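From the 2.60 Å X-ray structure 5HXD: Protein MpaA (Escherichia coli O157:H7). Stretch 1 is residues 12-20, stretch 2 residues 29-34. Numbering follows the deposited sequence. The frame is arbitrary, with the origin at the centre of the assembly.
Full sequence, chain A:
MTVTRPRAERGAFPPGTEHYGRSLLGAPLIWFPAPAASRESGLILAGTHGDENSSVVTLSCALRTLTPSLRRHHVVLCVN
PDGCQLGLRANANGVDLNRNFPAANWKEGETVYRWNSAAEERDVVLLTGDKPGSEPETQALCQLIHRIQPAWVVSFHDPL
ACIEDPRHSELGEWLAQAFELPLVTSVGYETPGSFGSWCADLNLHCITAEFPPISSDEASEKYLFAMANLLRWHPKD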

# COMPACT_ATOMS: atom_id res chain seq x y z
N ALA A 12 -16.35 5.07 -2.70
CA ALA A 12 -16.28 4.13 -3.81
C ALA A 12 -15.68 4.82 -5.02
O ALA A 12 -15.41 6.02 -5.00
CB ALA A 12 -17.65 3.57 -4.14
N PHE A 13 -15.45 4.04 -6.07
CA PHE A 13 -14.96 4.57 -7.33
C PHE A 13 -16.14 4.87 -8.26
O PHE A 13 -17.11 4.10 -8.32
CB PHE A 13 -13.98 3.59 -8.00
CG PHE A 13 -12.62 3.52 -7.34
CD1 PHE A 13 -11.71 4.56 -7.50
CD2 PHE A 13 -12.24 2.41 -6.59
CE1 PHE A 13 -10.47 4.52 -6.90
CE2 PHE A 13 -10.98 2.35 -5.99
CZ PHE A 13 -10.09 3.41 -6.15
N PRO A 14 -16.07 6.00 -8.98
CA PRO A 14 -16.98 6.21 -10.11
C PRO A 14 -16.79 5.11 -11.15
O PRO A 14 -15.66 4.66 -11.35
CB PRO A 14 -16.57 7.59 -10.65
CG PRO A 14 -15.15 7.80 -10.16
CD PRO A 14 -15.11 7.12 -8.82
N PRO A 15 -17.88 4.70 -11.83
CA PRO A 15 -17.92 3.60 -12.81
C PRO A 15 -16.81 3.63 -13.89
O PRO A 15 -16.16 4.65 -14.09
CB PRO A 15 -19.29 3.78 -13.48
CG PRO A 15 -20.11 4.54 -12.50
CD PRO A 15 -19.17 5.42 -11.74
N GLY A 16 -16.63 2.50 -14.57
CA GLY A 16 -15.72 2.43 -15.71
C GLY A 16 -14.33 1.90 -15.39
O GLY A 16 -13.33 2.32 -15.98
N THR A 17 -14.26 0.98 -14.44
CA THR A 17 -13.01 0.34 -14.14
C THR A 17 -12.85 -0.78 -15.16
O THR A 17 -13.84 -1.36 -15.62
CB THR A 17 -12.97 -0.22 -12.70
OG1 THR A 17 -11.61 -0.43 -12.31
CG2 THR A 17 -13.71 -1.53 -12.60
N GLU A 18 -11.60 -1.03 -15.54
CA GLU A 18 -11.26 -2.10 -16.48
C GLU A 18 -10.06 -2.88 -15.96
O GLU A 18 -9.36 -2.41 -15.07
CB GLU A 18 -10.95 -1.53 -17.86
CG GLU A 18 -12.07 -0.74 -18.53
CD GLU A 18 -13.40 -1.49 -18.58
OE1 GLU A 18 -13.41 -2.73 -18.77
OE2 GLU A 18 -14.45 -0.82 -18.43
N HIS A 19 -9.83 -4.07 -16.50
CA HIS A 19 -8.60 -4.81 -16.21
C HIS A 19 -7.67 -4.91 -17.43
O HIS A 19 -8.13 -5.32 -18.50
CB HIS A 19 -8.92 -6.23 -15.72
CG HIS A 19 -9.72 -6.30 -14.45
ND1 HIS A 19 -9.37 -5.60 -13.32
CD2 HIS A 19 -10.80 -7.04 -14.12
CE1 HIS A 19 -10.23 -5.87 -12.35
NE2 HIS A 19 -11.11 -6.74 -12.81
N TYR A 20 -6.39 -4.59 -17.28
CA TYR A 20 -5.41 -4.88 -18.35
C TYR A 20 -4.47 -6.05 -18.03
O TYR A 20 -3.41 -6.18 -18.65
CB TYR A 20 -4.56 -3.64 -18.66
CG TYR A 20 -3.62 -3.22 -17.55
CD1 TYR A 20 -2.30 -3.63 -17.53
CD2 TYR A 20 -4.07 -2.40 -16.51
CE1 TYR A 20 -1.45 -3.24 -16.52
CE2 TYR A 20 -3.23 -2.01 -15.50
CZ TYR A 20 -1.92 -2.43 -15.51
OH TYR A 20 -1.09 -2.02 -14.49
N LEU A 29 -4.80 -6.61 -12.73
CA LEU A 29 -4.22 -5.32 -13.05
C LEU A 29 -5.37 -4.40 -13.50
O LEU A 29 -6.08 -4.70 -14.44
CB LEU A 29 -3.12 -5.47 -14.09
CG LEU A 29 -1.96 -6.34 -13.55
CD1 LEU A 29 -1.04 -6.80 -14.66
CD2 LEU A 29 -1.15 -5.60 -12.49
N ILE A 30 -5.57 -3.32 -12.76
CA ILE A 30 -6.75 -2.48 -12.88
C ILE A 30 -6.39 -1.12 -13.47
O ILE A 30 -5.37 -0.54 -13.10
CB ILE A 30 -7.43 -2.28 -11.48
CG1 ILE A 30 -7.77 -3.64 -10.87
CG2 ILE A 30 -8.67 -1.42 -11.58
CD1 ILE A 30 -8.05 -3.60 -9.35
N TRP A 31 -7.21 -0.62 -14.40
CA TRP A 31 -7.02 0.74 -14.88
C TRP A 31 -8.33 1.45 -15.12
O TRP A 31 -9.40 0.84 -15.23
CB TRP A 31 -6.18 0.79 -16.15
CG TRP A 31 -6.84 0.24 -17.37
CD1 TRP A 31 -7.28 -1.04 -17.55
CD2 TRP A 31 -7.11 0.93 -18.60
NE1 TRP A 31 -7.81 -1.19 -18.81
CE2 TRP A 31 -7.72 0.01 -19.47
CE3 TRP A 31 -6.89 2.24 -19.04
CZ2 TRP A 31 -8.12 0.36 -20.76
CZ3 TRP A 31 -7.28 2.58 -20.32
CH2 TRP A 31 -7.90 1.65 -21.17
N PHE A 32 -8.22 2.76 -15.22
CA PHE A 32 -9.37 3.64 -15.25
C PHE A 32 -9.29 4.48 -16.49
O PHE A 32 -8.76 5.59 -16.43
CB PHE A 32 -9.39 4.51 -13.99
CG PHE A 32 -9.45 3.72 -12.72
CD1 PHE A 32 -10.66 3.43 -12.13
CD2 PHE A 32 -8.30 3.24 -12.12
CE1 PHE A 32 -10.73 2.69 -10.97
CE2 PHE A 32 -8.36 2.51 -10.95
CZ PHE A 32 -9.58 2.23 -10.38
N PRO A 33 -9.79 3.96 -17.62
CA PRO A 33 -9.75 4.67 -18.91
C PRO A 33 -10.45 6.03 -18.84
O PRO A 33 -11.51 6.14 -18.21
CB PRO A 33 -10.49 3.73 -19.88
CG PRO A 33 -11.22 2.77 -19.03
CD PRO A 33 -10.46 2.66 -17.73
N ALA A 34 -9.84 7.04 -19.46
CA ALA A 34 -10.39 8.40 -19.46
C ALA A 34 -11.73 8.35 -20.15
O ALA A 34 -11.88 7.65 -21.16
CB ALA A 34 -9.45 9.38 -20.15
O HOH W 1 -8.61 -3.04 -20.88

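The firmest links are backbone to backbone. E18 and W31 face each other as an antiparallel hydrogen-bonded pair and exchange two bonds: E18 N donates to W31 O at 2.9 Å, and W31 N donates to E18 O at 2.9 Å, both close to straight. A third, more bent bond runs from Y20 N to L29 O, also 2.9 Å. Between these two sites lies the non-hydrogen-bonded pair H19 and I30, where the backbones draw in to 4.5 Å from H19 CA to I30 CA. Here alpha hydrogens lean on carbonyls already in use: H19 CA sits 3.1 Å from L29 O, and I30 CA 3.4 Å from E18 O. The rule is the classic antiparallel one, amide bonds and CA-H...O contacts sharing the same acceptors.

One water extends this network. It accepts from W31 NE1 at 2.9 Å and makes a weak bond, as donor, to H19 O at 3.3 Å, so the indole nitrogen is satisfied while its ring remains against the neighbouring strand.

The alternation of the strands sorts the side chains. On one face, E18 and W31 meet, with E18 CB 3.3 Å from W31 NE1. The end of the glutamate leads away, but its aliphatic part still touches the proline: E18 CG lies 3.6 Å from P33 CG. A charged residue thus supplies methylene surface to the contact. On the other face, H19 ND1 approaches I30 CG1 at 3.5 Å, the isoleucine carbon lying near the plane of the imidazole, at its edge.

Y20 is the main packing piece of its stretch. Its CB points sideways, yet the p rotamer (chi1 67°) brings the ring nearer to the second stretch. L29 CB then sits over one face, 3.6 Å from the centroid of the Y20 ring and almost on its normal, a good CH-pi geometry. The ring edge turns toward the face of W31 in an offset edge-to-face pair, with Y20 CD2 3.6 Å from W31 CD1. One aromatic ring thus uses its face for an aliphatic group and its edge for both another ring and a carbonyl, with Y20 CE2 3.5 Å from I30 O.

Ahead of E18, the residues of stretch 1 carry the contact further. T17 OG1 reaches I30 CG2 at 3.2 Å and F32 CE1 at 3.5 Å, while F13 places CD1 4.1 Å from F32 CE1, the two rings meeting obliquely. G16 O touches P33 CD at 3.4 Å. The backbone angles of G16 (97°/33°) themselves call for glycine, since a CB would jam against the preceding carbonyl oxygen.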